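Local coordinates for protein catalase-3 (Neurospora crassa, PDB 4AJ9) that uses heme to catalyse the breakdown of hydrogen peroxide into dioxygen and water, at residues G535-T540 with D586-A591; G542-K547 with E592-V597. One frame throughout, in Å; residues are numbered along the deposited sequence.

Overall arrangement
Both contacts lie in the C-terminal domain of this long catalase, away from the heme, and their centres are about 10 Å apart. Contact 1 is buried: strand 533-537 and strand 587-590 lie side by side in the parallel sheet, joined by backbone hydrogen bonds and aliphatic side chains. Contact 2 takes the same two chain runs onward, to the start of helix 544-557 and the loop after strand 587-590. Nearer the surface, its chemistry turns polar, with a serine hydroxyl on a carbonyl, a lysine-glutamate pair and a water. The two meet where S538 OG probably hydrogen-bonds to S544 OG, 2.8 Å away, and where T539 OG1 probably bonds to R596 NH1.

Contact 1. Residues G535-T540 with D586-A591; sequences GVLSTT and DAVVVA
L537 turns CG anti to its own carbonyl carbon (chi1 -48°), and V588 sets CG1 anti to its backbone N (chi1 177°); the two branches meet obliquely on one face of the sheet. V588 CG1 sits 3.7 Å from L537 CD1 and also touches L537 CG, so one methyl rests against both CG and CD1 of the leucine. V590 adds a looser touch on the same face, its CG2 4.3 Å from L537 CD1. Helix 612-622 covers this side through I616 and L617.

The two strands run parallel, their axes 22° apart. G535 N donates to A587 O at 2.9 Å, and G535 O takes the N-H of V589. Two residues on, L537 N reaches V589 O at 2.8 Å and L537 O accepts from A591 N at 2.9 Å. Between these bonds V536 CA directs its C-H toward V589 O, 3.2 Å away. G535 and L537 thus each use both N-H and C=O toward the neighbouring strand. V536 turns its own backbone the other way, to T563 and I565 of strand 561-566. With strand order 3-2-1-4-5-6, these are the two central strands of a Rossmann-like sheet, at the switch point where the connections pass to opposite faces.

On the other face V536 CG1 packs 3.9 Å from A591 CB. V536 CG2 also meets V589 CG2, but V589 has two conformers and the closeness of that pair is doubtful. Helix 544-557 packs on V536 through L551, while V661 of helix 654-667 touches V589.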
loop_
_atom_site.group_PDB
_atom_site.type_symbol
_atom_site.label_atom_id
_atom_site.label_comp_id
_atom_site.label_asym_id
_atom_site.label_seq_id
_atom_site.Cartn_x
_atom_site.Cartn_y
_atom_site.Cartn_z
ATOM N N GLY C 535 -39.472 -14.622 24.061
ATOM C CA GLY C 535 -39.107 -14.035 25.329
ATOM C C GLY C 535 -40.192 -14.337 26.347
ATOM O O GLY C 535 -41.337 -13.917 26.189
ATOM N N VAL C 536 -39.840 -15.079 27.385
ATOM C CA VAL C 536 -40.791 -15.351 28.455
ATOM C C VAL C 536 -40.533 -14.394 29.615
ATOM O O VAL C 536 -39.486 -14.462 30.259
ATOM C CB VAL C 536 -40.663 -16.788 28.944
ATOM C CG1 VAL C 536 -41.653 -17.048 30.072
ATOM C CG2 VAL C 536 -40.882 -17.754 27.794
ATOM N N LEU C 537 -41.478 -13.488 29.851
ATOM C CA LEU C 537 -41.379 -12.517 30.934
ATOM C C LEU C 537 -41.812 -13.142 32.261
ATOM O O LEU C 537 -42.985 -13.478 32.439
ATOM C CB LEU C 537 -42.254 -11.300 30.630
ATOM C CG LEU C 537 -42.087 -10.742 29.214
ATOM C CD1 LEU C 537 -42.745 -9.373 29.068
ATOM C CD2 LEU C 537 -40.603 -10.661 28.886
ATOM N N SER C 538 -40.867 -13.288 33.186
ATOM C CA SER C 538 -41.136 -13.913 34.482
ATOM C C SER C 538 -40.711 -13.035 35.658
ATOM O O SER C 538 -40.503 -11.827 35.511
ATOM C CB SER C 538 -40.445 -15.282 34.565
ATOM O OG SER C 538 -40.900 -16.032 35.687
ATOM N N THR C 539 -40.572 -13.651 36.827
ATOM C CA THR C 539 -40.184 -12.920 38.025
ATOM C C THR C 539 -39.511 -13.859 39.011
ATOM O O THR C 539 -39.783 -15.058 39.001
ATOM C CB THR C 539 -41.396 -12.208 38.680
ATOM O OG1 THR C 539 -40.985 -11.565 39.893
ATOM C CG2 THR C 539 -42.520 -13.203 38.984
ATOM N N THR C 540 -38.622 -13.322 39.848
ATOM C CA THR C 540 -37.912 -14.149 40.822
ATOM C C THR C 540 -38.780 -14.457 42.042
ATOM O O THR C 540 -38.474 -15.360 42.819
ATOM C CB THR C 540 -36.573 -13.510 41.268
ATOM O OG1 THR C 540 -36.814 -12.216 41.829
ATOM C CG2 THR C 540 -35.637 -13.369 40.074
ATOM N N ASP C 586 -39.344 -12.929 18.641
ATOM C CA ASP C 586 -40.378 -13.006 17.631
ATOM C C ASP C 586 -41.747 -13.151 18.295
ATOM O O ASP C 586 -42.780 -12.906 17.667
ATOM C CB ASP C 586 -40.087 -14.162 16.677
ATOM C CG ASP C 586 -38.750 -14.012 15.987
ATOM O OD1 ASP C 586 -38.621 -13.051 15.207
ATOM O OD2 ASP C 586 -37.838 -14.852 16.213
ATOM N N ALA C 587 -41.742 -13.528 19.569
ATOM C CA ALA C 587 -42.972 -13.618 20.362
ATOM C C ALA C 587 -42.674 -13.285 21.828
ATOM O O ALA C 587 -41.569 -13.523 22.307
ATOM C CB ALA C 587 -43.590 -15.020 20.232
ATOM N N VAL C 588 -43.649 -12.719 22.534
ATOM C CA VAL C 588 -43.462 -12.358 23.938
ATOM C C VAL C 588 -44.566 -12.976 24.798
ATOM O O VAL C 588 -45.750 -12.767 24.547
ATOM C CB VAL C 588 -43.441 -10.835 24.134
ATOM C CG1 VAL C 588 -43.321 -10.489 25.613
ATOM C CG2 VAL C 588 -42.291 -10.234 23.353
ATOM N N VAL C 589 -44.178 -13.752 25.802
ATOM C CA VAL C 589 -45.160 -14.419 26.647
ATOM C C VAL C 589 -44.924 -14.140 28.128
ATOM O O VAL C 589 -43.830 -14.359 28.646
ATOM C CB VAL C 589 -45.185 -15.941 26.402
ATOM C CG1 VAL C 589 -45.722 -16.244 25.013
ATOM C CG2 VAL C 589 -43.798 -16.532 26.579
ATOM N N VAL C 590 -45.958 -13.650 28.801
ATOM C CA VAL C 590 -45.869 -13.385 30.228
ATOM C C VAL C 590 -46.193 -14.674 30.972
ATOM O O VAL C 590 -47.258 -15.260 30.773
ATOM C CB VAL C 590 -46.800 -12.250 30.648
ATOM C CG1 VAL C 590 -46.455 -11.774 32.057
ATOM C CG2 VAL C 590 -46.673 -11.102 29.667
ATOM N N ALA C 591 -45.253 -15.133 31.795
ATOM C CA ALA C 591 -45.450 -16.348 32.578
ATOM C C ALA C 591 -46.347 -16.043 33.765
ATOM O O ALA C 591 -46.309 -14.942 34.308
ATOM C CB ALA C 591 -44.107 -16.921 33.052
#

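Contact 2. Residues G542-K547 with E592-V597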
loop_
_atom_site.group_PDB
_atom_site.type_symbol
_atom_site.label_atom_id
_atom_site.label_comp_id
_atom_site.label_asym_id
_atom_site.label_seq_id
_atom_site.Cartn_x
_atom_site.Cartn_y
_atom_site.Cartn_z
ATOM N N GLY C 542 -42.240 -15.680 44.006
ATOM C CA GLY C 542 -43.322 -16.638 43.841
ATOM C C GLY C 542 -42.913 -17.841 43.014
ATOM O O GLY C 542 -41.729 -18.151 42.907
ATOM N N GLY C 543 -43.893 -18.520 42.424
ATOM C CA GLY C 543 -43.622 -19.738 41.685
ATOM C C GLY C 543 -43.478 -19.551 40.188
ATOM O O GLY C 543 -43.336 -20.525 39.448
ATOM N N SER C 544 -43.496 -18.297 39.743
ATOM C CA SER C 544 -43.447 -17.978 38.316
ATOM C C SER C 544 -42.276 -18.635 37.574
ATOM O O SER C 544 -42.448 -19.184 36.487
ATOM C CB SER C 544 -43.407 -16.459 38.115
ATOM O OG SER C 544 -43.515 -16.124 36.740
ATOM N N LEU C 545 -41.089 -18.584 38.166
ATOM C CA LEU C 545 -39.898 -19.103 37.505
ATOM C C LEU C 545 -40.030 -20.579 37.149
ATOM O O LEU C 545 -39.710 -20.979 36.029
ATOM C CB LEU C 545 -38.654 -18.857 38.359
ATOM C CG LEU C 545 -37.472 -18.226 37.622
ATOM C CD1 LEU C 545 -37.951 -17.217 36.584
ATOM C CD2 LEU C 545 -36.494 -17.585 38.597
ATOM N N ASP C 546 -40.497 -21.391 38.099
ATOM C CA ASP C 546 -40.695 -22.823 37.853
ATOM C C ASP C 546 -41.620 -23.071 36.669
ATOM O O ASP C 546 -41.361 -23.934 35.828
ATOM C CB ASP C 546 -41.252 -23.526 39.095
ATOM C CG ASP C 546 -40.170 -23.894 40.090
ATOM O OD1 ASP C 546 -39.103 -24.386 39.660
ATOM O OD2 ASP C 546 -40.386 -23.684 41.300
ATOM N N LYS C 547 -42.705 -22.309 36.613
ATOM C CA LYS C 547 -43.660 -22.431 35.528
ATOM C C LYS C 547 -43.039 -21.936 34.228
ATOM O O LYS C 547 -43.328 -22.457 33.151
ATOM C CB LYS C 547 -44.920 -21.629 35.844
ATOM C CG LYS C 547 -45.596 -22.017 37.148
ATOM C CD LYS C 547 -46.730 -21.047 37.469
ATOM C CE LYS C 547 -47.462 -21.429 38.748
ATOM N NZ LYS C 547 -48.411 -20.360 39.176
ATOM N N GLU C 592 -47.162 -17.016 34.163
ATOM C CA GLU C 592 -48.094 -16.794 35.266
ATOM C C GLU C 592 -47.367 -16.279 36.498
ATOM O O GLU C 592 -46.347 -16.835 36.899
ATOM C CB GLU C 592 -48.861 -18.067 35.605
ATOM C CG GLU C 592 -49.958 -17.836 36.627
ATOM C CD GLU C 592 -50.928 -18.993 36.710
ATOM O OE1 GLU C 592 -50.475 -20.156 36.620
ATOM O OE2 GLU C 592 -52.144 -18.734 36.850
ATOM N N GLY C 593 -47.892 -15.207 37.083
ATOM C CA GLY C 593 -47.310 -14.625 38.277
ATOM C C GLY C 593 -46.502 -13.379 37.973
ATOM O O GLY C 593 -46.304 -12.524 38.836
ATOM N N ALA C 594 -46.035 -13.269 36.735
ATOM C CA ALA C 594 -45.193 -12.144 36.354
ATOM C C ALA C 594 -45.989 -10.847 36.244
ATOM O O ALA C 594 -45.411 -9.777 36.097
ATOM C CB ALA C 594 -44.471 -12.441 35.043
ATOM N N GLU C 595 -47.315 -10.940 36.317
ATOM C CA GLU C 595 -48.146 -9.740 36.284
ATOM C C GLU C 595 -47.720 -8.757 37.374
ATOM O O GLU C 595 -47.953 -7.549 37.270
ATOM C CB GLU C 595 -49.635 -10.091 36.417
ATOM C CG GLU C 595 -50.030 -10.744 37.734
ATOM C CD GLU C 595 -49.988 -12.257 37.688
ATOM O OE1 GLU C 595 -49.317 -12.821 36.796
ATOM O OE2 GLU C 595 -50.635 -12.888 38.548
ATOM N N ARG C 596 -47.074 -9.276 38.411
ATOM C CA ARG C 596 -46.611 -8.434 39.516
ATOM C C ARG C 596 -45.564 -7.374 39.133
ATOM O O ARG C 596 -45.330 -6.430 39.894
ATOM C CB ARG C 596 -46.094 -9.293 40.676
ATOM C CG ARG C 596 -44.929 -10.204 40.322
ATOM C CD ARG C 596 -44.307 -10.760 41.593
ATOM N NE ARG C 596 -43.989 -9.679 42.521
ATOM C CZ ARG C 596 -42.806 -9.077 42.594
ATOM N NH1 ARG C 596 -41.808 -9.460 41.804
ATOM N NH2 ARG C 596 -42.619 -8.093 43.462
ATOM N N VAL C 597 -44.930 -7.519 37.973
ATOM C CA VAL C 597 -43.916 -6.539 37.571
ATOM C C VAL C 597 -44.470 -5.556 36.557
ATOM O O VAL C 597 -43.749 -4.700 36.045
ATOM C CB VAL C 597 -42.610 -7.200 37.050
ATOM C CG1 VAL C 597 -42.040 -8.142 38.101
ATOM C CG2 VAL C 597 -42.850 -7.929 35.729
HETATM O O HOH W 1 -47.150 -18.194 39.841
#
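S544 and G593 bring the two backbones together, with their CA atoms 5.1 Å apart. G543 is the N-cap of helix 544-557, which puts S544 in its first turn. Opposite it, the chain bends at G593, where phi is 102°, and then coils into a short 3-10 segment with V597 N bonded to A594 O at 3.0 Å. A CB on G593 would collide with the E592 carbonyl at these backbone angles and crowd S544 CB.

S544 points its CB toward the loop and holds OG anti to its backbone N (chi1 -173°). From there the hydroxyl donates to E592 O at 2.9 Å, coming from above the carbonyl plane, 46° out of it. S538 OG, in the loop that follows strand 533-537, is probably its second partner.

Both segments follow the C-terminal ends of adjacent central strands in the Rossmann-like sheet, so the hydroxyl ties the start of the helix after one strand to the loop leaving the other. An alanine at S544 would probably cost E592 O the hydroxyl donor and leave S538 OG without its mate.

K547, about one turn further along the helix, runs out as an extended chain beyond CG and passes across the E592 side chain at a slant. Its NZ makes a salt bridge to E592 OE1 at 3.3 Å, a weak hydrogen bond on the exposed side of the contact. The same NZ donates to a water 2.6 Å away, which in turn gives a weak bond to E592 O. The other carboxylate oxygen, E592 OE2, takes the backbone N-H of S632. G593 N turns to E595 OE1, 2.8 Å away in a bent, weak bond, while E595 OE2 bonds to S632 OG.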